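Regulator of nonsense transcripts 2 (Homo sapiens, PDB 4CEM) acts in nonsense-mediated mRNA decay as the factor UPF2, which has three MIF4G domains and probably serves as a scaffold for other decay factors. Local coordinates at residues 6-11 with 216-221; 17-22 with 222-227; 75-80 with 111-116; 81-86 with 115-120. All coordinates share one frame; numbering follows the deposited sequence.

Contact 1 (6-11 with 216-221); sequences KEKEES and EKFNLS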
# COMPACT_ATOMS: atom_id res chain seq x y z
N LYS A 6 3.68 9.19 27.97
CA LYS A 6 4.08 8.63 26.68
C LYS A 6 2.91 8.51 25.71
O LYS A 6 3.02 8.86 24.54
CB LYS A 6 4.73 7.26 26.89
CG LYS A 6 5.19 6.57 25.60
CD LYS A 6 6.31 5.56 25.84
CE LYS A 6 7.05 5.24 24.54
NZ LYS A 6 8.26 4.40 24.75
N GLU A 7 1.78 8.00 26.21
CA GLU A 7 0.59 7.77 25.39
C GLU A 7 0.08 9.04 24.68
O GLU A 7 -0.42 8.97 23.56
CB GLU A 7 -0.53 7.20 26.25
CG GLU A 7 -1.51 6.35 25.47
CD GLU A 7 -2.84 6.16 26.18
OE1 GLU A 7 -2.87 6.21 27.43
OE2 GLU A 7 -3.86 5.97 25.48
N LYS A 8 0.21 10.19 25.33
CA LYS A 8 -0.21 11.44 24.72
C LYS A 8 0.72 11.85 23.57
O LYS A 8 0.26 12.34 22.54
CB LYS A 8 -0.31 12.56 25.77
CG LYS A 8 -0.64 13.93 25.18
CD LYS A 8 -1.30 14.86 26.18
CE LYS A 8 -1.79 16.13 25.49
NZ LYS A 8 -2.80 16.88 26.30
N GLU A 9 2.02 11.64 23.73
CA GLU A 9 2.98 12.06 22.71
C GLU A 9 2.84 11.24 21.43
O GLU A 9 2.98 11.77 20.33
CB GLU A 9 4.41 12.00 23.25
CG GLU A 9 4.70 13.09 24.28
CD GLU A 9 6.13 13.06 24.81
OE1 GLU A 9 6.70 11.96 24.95
OE2 GLU A 9 6.68 14.15 25.11
N GLU A 10 2.55 9.95 21.58
CA GLU A 10 2.28 9.10 20.44
C GLU A 10 1.02 9.55 19.70
O GLU A 10 1.00 9.59 18.47
CB GLU A 10 2.14 7.64 20.87
CG GLU A 10 3.47 6.98 21.19
CD GLU A 10 3.34 5.75 22.08
OE1 GLU A 10 2.22 5.19 22.19
OE2 GLU A 10 4.37 5.35 22.67
N SER A 11 -0.02 9.92 20.46
CA SER A 11 -1.27 10.39 19.87
C SER A 11 -1.08 11.70 19.11
O SER A 11 -1.61 11.88 18.02
CB SER A 11 -2.35 10.56 20.94
OG SER A 11 -2.75 9.31 21.47
N GLU A 216 -11.07 10.88 21.10
CA GLU A 216 -11.92 11.05 22.27
C GLU A 216 -11.10 11.37 23.51
O GLU A 216 -11.42 12.31 24.24
CB GLU A 216 -12.78 9.79 22.48
CG GLU A 216 -13.71 9.81 23.69
CD GLU A 216 -14.79 10.88 23.63
OE1 GLU A 216 -15.17 11.31 22.52
OE2 GLU A 216 -15.29 11.29 24.71
N LYS A 217 -10.03 10.61 23.74
CA LYS A 217 -9.24 10.73 24.96
C LYS A 217 -8.50 12.06 25.07
O LYS A 217 -8.38 12.60 26.18
CB LYS A 217 -8.22 9.59 25.02
CG LYS A 217 -7.64 9.31 26.39
CD LYS A 217 -6.71 8.10 26.32
CE LYS A 217 -6.47 7.46 27.68
NZ LYS A 217 -5.15 7.81 28.25
N PHE A 218 -8.02 12.59 23.95
CA PHE A 218 -7.16 13.77 23.96
C PHE A 218 -7.76 14.98 23.24
O PHE A 218 -7.11 16.02 23.10
CB PHE A 218 -5.81 13.42 23.36
CG PHE A 218 -5.10 12.32 24.10
CD1 PHE A 218 -4.50 12.56 25.34
CD2 PHE A 218 -5.03 11.04 23.56
CE1 PHE A 218 -3.83 11.55 26.03
CE2 PHE A 218 -4.36 10.02 24.25
CZ PHE A 218 -3.77 10.28 25.48
N ASN A 219 -9.01 14.84 22.82
CA ASN A 219 -9.75 15.92 22.16
C ASN A 219 -8.99 16.50 20.97
O ASN A 219 -8.90 17.72 20.78
CB ASN A 219 -10.14 16.99 23.18
CG ASN A 219 -11.07 16.44 24.25
OD1 ASN A 219 -12.23 16.15 23.98
ND2 ASN A 219 -10.55 16.27 25.45
N LEU A 220 -8.44 15.59 20.18
CA LEU A 220 -7.79 15.91 18.94
C LEU A 220 -8.76 15.64 17.80
O LEU A 220 -9.39 14.58 17.75
CB LEU A 220 -6.56 15.03 18.77
CG LEU A 220 -5.51 15.15 19.88
CD1 LEU A 220 -4.49 14.01 19.75
CD2 LEU A 220 -4.84 16.52 19.86
N SER A 221 -8.86 16.60 16.89
CA SER A 221 -9.72 16.49 15.72
C SER A 221 -8.94 15.99 14.50
O SER A 221 -8.11 16.71 13.96
CB SER A 221 -10.33 17.85 15.41
OG SER A 221 -10.60 17.96 14.04
O HOH W 1 -5.58 16.60 25.51
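Glu7 and Lys217 form a salt bridge across this contact, with OE1 of Glu7 2.9 Å from NZ of Lys217. The two side chains cross at about a right angle, and the ammonium stands above the carboxylate plane, 41° out of it. Glu7 is extended beyond CG; Lys217 runs straight as far as CE, and its last torsion (chi4 -102°) then turns NZ to the acid.

The apolar part centres on Phe218. CB of Lys8 lies 3.7 Å from CE1 of the Phe218 ring, and CA of Lys8 makes an off-centre CH-pi contact, 4.2 Å from the ring centroid. From there the extended Lys8 chain passes CD1 obliquely. The CD2-CE2 side of the ring meets Ser11 instead, whose OG is 3.3 Å from CE2. CG of Lys217 lies over one face, offset toward the rim.

In this all-helical MIF4G domain, the contact joins the first turns of helix 6-33 to the C-terminal end of helix 209-218. Asn219 leaves the helix with positive phi, and beyond it CD1 of Leu220 rests near the Ser11 carbonyl.

Ser11 OG donates a hydrogen bond to Glu7 O at 3.1 Å, and Ser11 N reaches the same oxygen from the opposite face of the carbonyl plane, giving it two donors. A water accepts from Lys8 NZ at 2.9 Å and donates to Phe218 O, also at 2.9 Å.

Contact 2 (17-22 with 222-227); sequences EAWERH and FPPSEI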
# COMPACT_ATOMS: atom_id res chain seq x y z
N GLU A 17 0.85 13.32 11.76
CA GLU A 17 1.09 12.60 10.51
C GLU A 17 -0.17 12.54 9.67
O GLU A 17 -0.11 12.70 8.45
CB GLU A 17 1.60 11.18 10.79
CG GLU A 17 3.11 11.13 10.98
CD GLU A 17 3.58 9.94 11.79
OE1 GLU A 17 2.95 8.86 11.70
OE2 GLU A 17 4.57 10.10 12.52
N ALA A 18 -1.29 12.30 10.33
CA ALA A 18 -2.59 12.29 9.69
C ALA A 18 -2.79 13.58 8.89
O ALA A 18 -3.14 13.55 7.72
CB ALA A 18 -3.67 12.14 10.73
N TRP A 19 -2.52 14.72 9.53
CA TRP A 19 -2.77 15.99 8.87
C TRP A 19 -1.79 16.29 7.76
O TRP A 19 -2.19 16.79 6.71
CB TRP A 19 -2.85 17.13 9.89
CG TRP A 19 -4.20 17.17 10.54
CD1 TRP A 19 -4.57 16.68 11.79
CD2 TRP A 19 -5.43 17.70 9.97
NE1 TRP A 19 -5.90 16.87 12.02
CE2 TRP A 19 -6.47 17.48 10.96
CE3 TRP A 19 -5.76 18.31 8.77
CZ2 TRP A 19 -7.79 17.88 10.75
CZ3 TRP A 19 -7.08 18.70 8.57
CH2 TRP A 19 -8.07 18.50 9.53
N GLU A 20 -0.51 15.99 7.98
CA GLU A 20 0.51 16.13 6.93
C GLU A 20 0.11 15.33 5.70
O GLU A 20 0.09 15.84 4.58
CB GLU A 20 1.87 15.66 7.43
CG GLU A 20 2.59 16.69 8.30
CD GLU A 20 3.70 16.09 9.17
OE1 GLU A 20 3.85 14.85 9.21
OE2 GLU A 20 4.41 16.89 9.83
N ARG A 21 -0.23 14.07 5.93
CA ARG A 21 -0.73 13.19 4.88
C ARG A 21 -1.93 13.83 4.17
O ARG A 21 -1.98 13.88 2.95
CB ARG A 21 -1.11 11.83 5.47
CG ARG A 21 -1.37 10.75 4.44
CD ARG A 21 -1.26 9.34 5.02
NE ARG A 21 -2.45 8.97 5.79
CZ ARG A 21 -2.55 9.02 7.13
NH1 ARG A 21 -1.53 9.41 7.88
NH2 ARG A 21 -3.69 8.66 7.71
N HIS A 22 -2.87 14.35 4.95
CA HIS A 22 -4.10 14.86 4.38
C HIS A 22 -3.85 16.11 3.58
O HIS A 22 -4.31 16.23 2.44
CB HIS A 22 -5.10 15.14 5.50
CG HIS A 22 -6.37 15.81 5.03
ND1 HIS A 22 -7.38 15.12 4.48
CD2 HIS A 22 -6.77 17.13 5.07
CE1 HIS A 22 -8.37 15.97 4.16
NE2 HIS A 22 -8.00 17.20 4.53
N PHE A 222 -9.24 14.78 14.05
CA PHE A 222 -8.53 14.16 12.92
C PHE A 222 -9.10 14.56 11.56
O PHE A 222 -10.26 14.94 11.47
CB PHE A 222 -8.55 12.64 13.08
CG PHE A 222 -7.52 12.12 14.03
CD1 PHE A 222 -7.75 12.16 15.40
CD2 PHE A 222 -6.30 11.63 13.57
CE1 PHE A 222 -6.80 11.70 16.29
CE2 PHE A 222 -5.35 11.16 14.46
CZ PHE A 222 -5.60 11.20 15.82
N PRO A 223 -8.29 14.43 10.48
CA PRO A 223 -8.70 14.96 9.18
C PRO A 223 -9.97 14.31 8.66
O PRO A 223 -10.19 13.14 8.88
CB PRO A 223 -7.52 14.62 8.26
CG PRO A 223 -6.43 14.11 9.13
CD PRO A 223 -7.11 13.57 10.35
N PRO A 224 -10.79 15.07 7.94
CA PRO A 224 -12.00 14.47 7.40
C PRO A 224 -11.71 13.65 6.13
O PRO A 224 -10.73 13.94 5.43
CB PRO A 224 -12.85 15.69 7.06
CG PRO A 224 -11.85 16.75 6.70
CD PRO A 224 -10.56 16.43 7.42
N SER A 225 -12.54 12.65 5.86
CA SER A 225 -12.49 11.94 4.57
C SER A 225 -13.26 12.76 3.55
O SER A 225 -14.49 12.86 3.64
CB SER A 225 -13.11 10.55 4.68
OG SER A 225 -13.27 9.98 3.39
N GLU A 226 -12.55 13.34 2.58
CA GLU A 226 -13.17 14.21 1.57
C GLU A 226 -12.72 13.94 0.14
O GLU A 226 -13.01 14.73 -0.76
CB GLU A 226 -12.83 15.67 1.88
CG GLU A 226 -13.11 16.12 3.29
CD GLU A 226 -12.88 17.61 3.47
OE1 GLU A 226 -11.85 18.10 2.95
OE2 GLU A 226 -13.74 18.26 4.12
N ILE A 227 -12.01 12.84 -0.09
CA ILE A 227 -11.39 12.62 -1.39
C ILE A 227 -12.22 11.63 -2.19
O ILE A 227 -12.79 11.99 -3.21
CB ILE A 227 -9.93 12.16 -1.24
CG1 ILE A 227 -9.10 13.32 -0.68
CG2 ILE A 227 -9.38 11.68 -2.57
CD1 ILE A 227 -7.67 12.95 -0.31
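Trp19 carries Pro223 on one face: CG of Pro223 sits over the five-membered ring of the indole, 3.8 Å from its centroid and 9° off the normal. CA of Pro223 lies over the same ring system, 3.4 Å from CZ2 of Trp19. The imidazole of His22 receives CB of Pro223 over one face, 3.6 Å from CG of His22, with CD of Pro224 also over the face; Glu226 OE1 comes to its edge, near the plane, although the salt-bridge partner of that oxygen is Lys26. CB of Ala18 lies at the edge of the Phe222 ring, 3.9 Å from CD2 of Phe222. Pro223 thus packs against both aromatic rings, while its CD touches Ala18 CB at 3.7 Å. A chi1 of 175° puts CG of His22 anti to the backbone N, on the side where CB of Pro223 lies. The indole NE1 donates to Ser221 O. An alanine at Trp19 would probably leave a gap beneath CG and CA of Pro223 and deprive Ser221 O of its N-H partner. Phe222, Pro223 and Pro224 have polyproline II-like backbone angles, so the chain is extended as it passes Trp19 and His22. The segment crosses from helix 209-218, on which Phe222 packs through Val211, Ala214 and Ala215, toward helix 230-259, and Ile227 returns to helix 6-33 at Arg25 and Arg29.

Contact 3 (75-80 with 111-116); sequences HDFNGL and SLFHQR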
# COMPACT_ATOMS: atom_id res chain seq x y z
N HIS A 75 15.20 18.71 -10.66
CA HIS A 75 16.05 19.66 -11.39
C HIS A 75 16.29 19.19 -12.80
O HIS A 75 16.11 19.93 -13.74
CB HIS A 75 17.37 19.85 -10.66
CG HIS A 75 18.37 20.68 -11.43
ND1 HIS A 75 19.24 20.12 -12.30
CD2 HIS A 75 18.63 22.05 -11.43
CE1 HIS A 75 20.01 21.09 -12.83
NE2 HIS A 75 19.63 22.26 -12.30
N ASP A 76 16.70 17.93 -12.95
CA ASP A 76 16.89 17.37 -14.27
C ASP A 76 15.60 17.38 -15.06
O ASP A 76 15.58 17.85 -16.20
CB ASP A 76 17.42 15.93 -14.18
CG ASP A 76 18.81 15.85 -13.61
OD1 ASP A 76 19.51 16.90 -13.55
OD2 ASP A 76 19.21 14.73 -13.21
N PHE A 77 14.53 16.87 -14.46
CA PHE A 77 13.23 16.85 -15.12
C PHE A 77 12.89 18.20 -15.78
O PHE A 77 12.47 18.23 -16.94
CB PHE A 77 12.13 16.47 -14.13
CG PHE A 77 10.75 16.45 -14.74
CD1 PHE A 77 10.25 15.30 -15.32
CD2 PHE A 77 9.95 17.58 -14.70
CE1 PHE A 77 8.99 15.27 -15.88
CE2 PHE A 77 8.67 17.56 -15.25
CZ PHE A 77 8.19 16.40 -15.84
N ASN A 78 13.07 19.29 -15.05
CA ASN A 78 12.64 20.59 -15.55
C ASN A 78 13.39 21.08 -16.78
O ASN A 78 12.89 21.96 -17.49
CB ASN A 78 12.63 21.65 -14.45
CG ASN A 78 11.44 21.50 -13.51
OD1 ASN A 78 10.30 21.37 -13.96
ND2 ASN A 78 11.71 21.51 -12.21
N GLY A 79 14.56 20.52 -17.04
CA GLY A 79 15.39 20.92 -18.17
C GLY A 79 15.25 20.08 -19.43
O GLY A 79 15.69 20.48 -20.51
N LEU A 80 14.62 18.91 -19.30
CA LEU A 80 14.49 17.95 -20.38
C LEU A 80 13.16 18.08 -21.11
O LEU A 80 12.14 18.39 -20.51
CB LEU A 80 14.60 16.53 -19.83
CG LEU A 80 15.84 16.10 -19.05
CD1 LEU A 80 15.70 14.65 -18.65
CD2 LEU A 80 17.08 16.29 -19.89
N SER A 111 3.69 13.36 -10.59
CA SER A 111 2.86 14.56 -10.70
C SER A 111 3.48 15.60 -11.62
O SER A 111 2.76 16.31 -12.32
CB SER A 111 2.59 15.18 -9.33
OG SER A 111 1.92 14.26 -8.48
N LEU A 112 4.80 15.72 -11.61
CA LEU A 112 5.46 16.65 -12.53
C LEU A 112 5.29 16.17 -13.98
O LEU A 112 5.05 16.97 -14.88
CB LEU A 112 6.94 16.83 -12.19
CG LEU A 112 7.31 17.43 -10.82
CD1 LEU A 112 8.82 17.38 -10.64
CD2 LEU A 112 6.80 18.85 -10.68
N PHE A 113 5.41 14.86 -14.20
CA PHE A 113 5.15 14.27 -15.52
C PHE A 113 3.72 14.54 -15.95
O PHE A 113 3.48 15.10 -17.02
CB PHE A 113 5.38 12.75 -15.50
CG PHE A 113 6.77 12.33 -15.89
CD1 PHE A 113 7.15 12.30 -17.23
CD2 PHE A 113 7.70 11.96 -14.93
CE1 PHE A 113 8.43 11.91 -17.60
CE2 PHE A 113 8.98 11.56 -15.29
CZ PHE A 113 9.34 11.54 -16.62
N HIS A 114 2.79 14.15 -15.10
CA HIS A 114 1.37 14.31 -15.38
C HIS A 114 1.01 15.73 -15.69
O HIS A 114 0.25 15.98 -16.61
CB HIS A 114 0.54 13.82 -14.21
CG HIS A 114 -0.94 14.09 -14.35
ND1 HIS A 114 -1.68 13.54 -15.32
CD2 HIS A 114 -1.80 14.89 -13.60
CE1 HIS A 114 -2.95 13.96 -15.20
NE2 HIS A 114 -3.02 14.79 -14.14
N GLN A 115 1.57 16.67 -14.93
CA GLN A 115 1.23 18.09 -15.10
C GLN A 115 1.85 18.69 -16.36
O GLN A 115 1.37 19.72 -16.85
CB GLN A 115 1.63 18.91 -13.86
CG GLN A 115 0.74 18.68 -12.65
CD GLN A 115 1.38 19.11 -11.34
OE1 GLN A 115 2.00 20.17 -11.26
NE2 GLN A 115 1.23 18.30 -10.30
N ARG A 116 2.90 18.07 -16.88
CA ARG A 116 3.54 18.56 -18.10
C ARG A 116 3.07 17.84 -19.37
O ARG A 116 2.92 18.48 -20.40
CB ARG A 116 5.05 18.47 -17.98
CG ARG A 116 5.79 19.23 -19.07
CD ARG A 116 7.23 19.47 -18.70
NE ARG A 116 7.39 20.63 -17.81
CZ ARG A 116 8.57 21.08 -17.38
NH1 ARG A 116 9.71 20.48 -17.73
NH2 ARG A 116 8.61 22.14 -16.58
O HOH W 2 10.29 17.72 -18.57
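In Phe77, chi1 179° sets CG anti to the backbone N, pointing to helix 103-116, and the ring beyond it meets Leu112 and Phe113, while Arg116 bends at chi3 (-81°) on its way to the end of helix 70-79. The edge of Phe77 points into the face of Phe113 in a T-shaped pair, centroids 4.8 Å apart and planes at 71°. CE1 of Phe77 stands over the centre of the Phe113 ring. CB of Leu112 lies over one face of Phe77, 4.0 Å from its centroid, in a CH-pi contact. Over the opposite face sits a water, 3.6 Å above the ring centre, and CE2 of Phe77 lies under the guanidinium of Arg116, offset toward its rim. Helices 70-79 and 103-116 run nearly parallel here, consistent with the HEAT-like stacking of MIF4G domains. Arg116 NH2 is 3.2 Å from Asn78 OD1. The water accepts from Arg116 NH1 at 2.9 Å and donates to two carbonyls, Phe77 O of the last helical turn and Leu80 O just beyond it, each 2.8 Å away. The arginine charge would probably offset the partial negative charge at this helix end.

Contact 4 (81-86 with 115-120); sequences NLSKYI and QRYADF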
# COMPACT_ATOMS: atom_id res chain seq x y z
N ASN A 81 13.18 17.82 -22.42
CA ASN A 81 11.95 17.61 -23.18
C ASN A 81 11.73 16.12 -23.29
O ASN A 81 12.35 15.46 -24.12
CB ASN A 81 12.05 18.25 -24.58
CG ASN A 81 10.77 18.09 -25.39
OD1 ASN A 81 9.94 17.23 -25.11
ND2 ASN A 81 10.61 18.94 -26.39
N LEU A 82 10.84 15.60 -22.45
CA LEU A 82 10.60 14.16 -22.37
C LEU A 82 9.41 13.72 -23.24
O LEU A 82 8.94 12.59 -23.13
CB LEU A 82 10.39 13.74 -20.91
CG LEU A 82 11.66 13.69 -20.04
CD1 LEU A 82 11.34 13.98 -18.58
CD2 LEU A 82 12.37 12.36 -20.16
N SER A 83 8.95 14.62 -24.13
CA SER A 83 7.81 14.35 -25.02
C SER A 83 7.85 12.99 -25.70
O SER A 83 6.81 12.35 -25.82
CB SER A 83 7.70 15.42 -26.10
OG SER A 83 7.13 16.60 -25.59
N LYS A 84 9.03 12.56 -26.14
CA LYS A 84 9.18 11.31 -26.87
C LYS A 84 9.47 10.10 -25.98
O LYS A 84 9.49 8.98 -26.48
CB LYS A 84 10.29 11.43 -27.91
CG LYS A 84 9.99 12.41 -29.04
CD LYS A 84 11.19 12.54 -29.96
CE LYS A 84 11.22 13.86 -30.72
NZ LYS A 84 10.19 13.94 -31.79
N TYR A 85 9.71 10.31 -24.69
CA TYR A 85 10.23 9.24 -23.83
C TYR A 85 9.27 8.80 -22.71
O TYR A 85 9.68 8.15 -21.74
CB TYR A 85 11.59 9.64 -23.25
CG TYR A 85 12.58 10.11 -24.30
CD1 TYR A 85 12.50 11.40 -24.82
CD2 TYR A 85 13.58 9.27 -24.78
CE1 TYR A 85 13.40 11.84 -25.78
CE2 TYR A 85 14.49 9.70 -25.74
CZ TYR A 85 14.39 10.99 -26.24
OH TYR A 85 15.26 11.45 -27.19
N ILE A 86 7.99 9.12 -22.88
CA ILE A 86 6.98 8.78 -21.88
C ILE A 86 6.96 7.29 -21.60
O ILE A 86 7.16 6.86 -20.47
CB ILE A 86 5.56 9.24 -22.32
CG1 ILE A 86 5.48 10.78 -22.40
CG2 ILE A 86 4.51 8.74 -21.34
CD1 ILE A 86 5.72 11.48 -21.08
N GLN A 115 1.57 16.67 -14.93
CA GLN A 115 1.23 18.09 -15.10
C GLN A 115 1.85 18.69 -16.36
O GLN A 115 1.37 19.72 -16.85
CB GLN A 115 1.63 18.91 -13.86
CG GLN A 115 0.74 18.68 -12.65
CD GLN A 115 1.38 19.11 -11.34
OE1 GLN A 115 2.00 20.17 -11.26
NE2 GLN A 115 1.23 18.30 -10.30
N ARG A 116 2.90 18.07 -16.88
CA ARG A 116 3.54 18.56 -18.10
C ARG A 116 3.07 17.84 -19.37
O ARG A 116 2.92 18.48 -20.40
CB ARG A 116 5.05 18.47 -17.98
CG ARG A 116 5.79 19.23 -19.07
CD ARG A 116 7.23 19.47 -18.70
NE ARG A 116 7.39 20.63 -17.81
CZ ARG A 116 8.57 21.08 -17.38
NH1 ARG A 116 9.71 20.48 -17.73
NH2 ARG A 116 8.61 22.14 -16.58
N TYR A 117 2.82 16.53 -19.27
CA TYR A 117 2.56 15.67 -20.43
C TYR A 117 1.23 14.90 -20.38
O TYR A 117 1.03 14.03 -19.54
CB TYR A 117 3.68 14.64 -20.56
CG TYR A 117 5.07 15.23 -20.59
CD1 TYR A 117 5.59 15.77 -21.77
CD2 TYR A 117 5.87 15.23 -19.46
CE1 TYR A 117 6.87 16.31 -21.80
CE2 TYR A 117 7.15 15.77 -19.49
CZ TYR A 117 7.64 16.30 -20.67
OH TYR A 117 8.89 16.83 -20.70
N ALA A 118 0.34 15.21 -21.33
CA ALA A 118 -0.95 14.52 -21.47
C ALA A 118 -0.84 13.01 -21.65
O ALA A 118 -1.73 12.28 -21.21
CB ALA A 118 -1.74 15.13 -22.61
N ASP A 119 0.23 12.53 -22.26
CA ASP A 119 0.41 11.09 -22.51
C ASP A 119 0.76 10.27 -21.28
O ASP A 119 0.72 9.04 -21.33
CB ASP A 119 1.53 10.85 -23.53
CG ASP A 119 1.17 11.32 -24.91
OD1 ASP A 119 0.03 11.79 -25.10
OD2 ASP A 119 2.04 11.23 -25.80
N PHE A 120 1.11 10.93 -20.18
CA PHE A 120 1.66 10.22 -19.04
C PHE A 120 0.67 9.29 -18.36
O PHE A 120 0.93 8.10 -18.23
CB PHE A 120 2.23 11.20 -18.01
CG PHE A 120 2.97 10.53 -16.89
CD1 PHE A 120 4.19 9.90 -17.13
CD2 PHE A 120 2.45 10.51 -15.60
CE1 PHE A 120 4.87 9.26 -16.11
CE2 PHE A 120 3.14 9.88 -14.58
CZ PHE A 120 4.35 9.26 -14.83
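Tyr117 and Leu82 join two type I beta turns, one from Leu82 to Tyr85 ahead of helix 86-95 and one from Tyr117 to Phe120 after helix 103-116, so the contact links inter-helix turns at one end of the MIF4G domain.

One hydrogen bond crosses between them: Leu82 N donates to Tyr117 OH at 2.9 Å, with an N-H...O angle of 159°. Just before it, Asn81 OD1 accepts from Ser83 N at 3.0 Å in an Asx turn, the donor lying in the carbonyl plane, which holds the backbone beside the phenol.

The remaining contacts are apolar or van der Waals. Tyr117 has CG beside the backbone N (chi1 -53°), and the side chain runs from Ile86 at CB to Leu82 at OH. At its phenol end, CZ meets Leu82 CB at 3.8 Å, and CE1 approaches Ser83 N at 3.6 Å. At its root, CB is met by Ile86 CD1, also at 3.8 Å. CG of Arg116 lies over one ring face, toward the rim, and Phe77 of helix 70-79 packs against the ring as well. A phenylalanine in place of Tyr117 would probably leave Leu82 N without its acceptor and Leu82 CB without the OH that packs on it. Farther along, Ile86 uses its other branch: CG2, anti to the backbone N, sits 3.8 Å from Asp119 O and 4.0 Å from Phe120 CA.

The four contacts form two groups. Contacts 1 and 2 follow one another along helix 6-33, centres 16 Å apart, and are joined by the hydrogen bond between Trp19 NE1 and Ser221 O, 2.9 Å long. Contacts 3 and 4 are closer, centres 8 Å apart; they share Gln115 and Arg116 and pack directly, with Phe113 CB 3.5 Å from Phe120 CD1. Between the groups, contacts 2 and 3 come no nearer than about 12 Å between nearest atoms, and the centres of contacts 1 and 4 are about 45 Å apart. Helix 6-33 nevertheless reaches both, since Asn32 near its far end hydrogen-bonds to Ser111, His114 and Gln115.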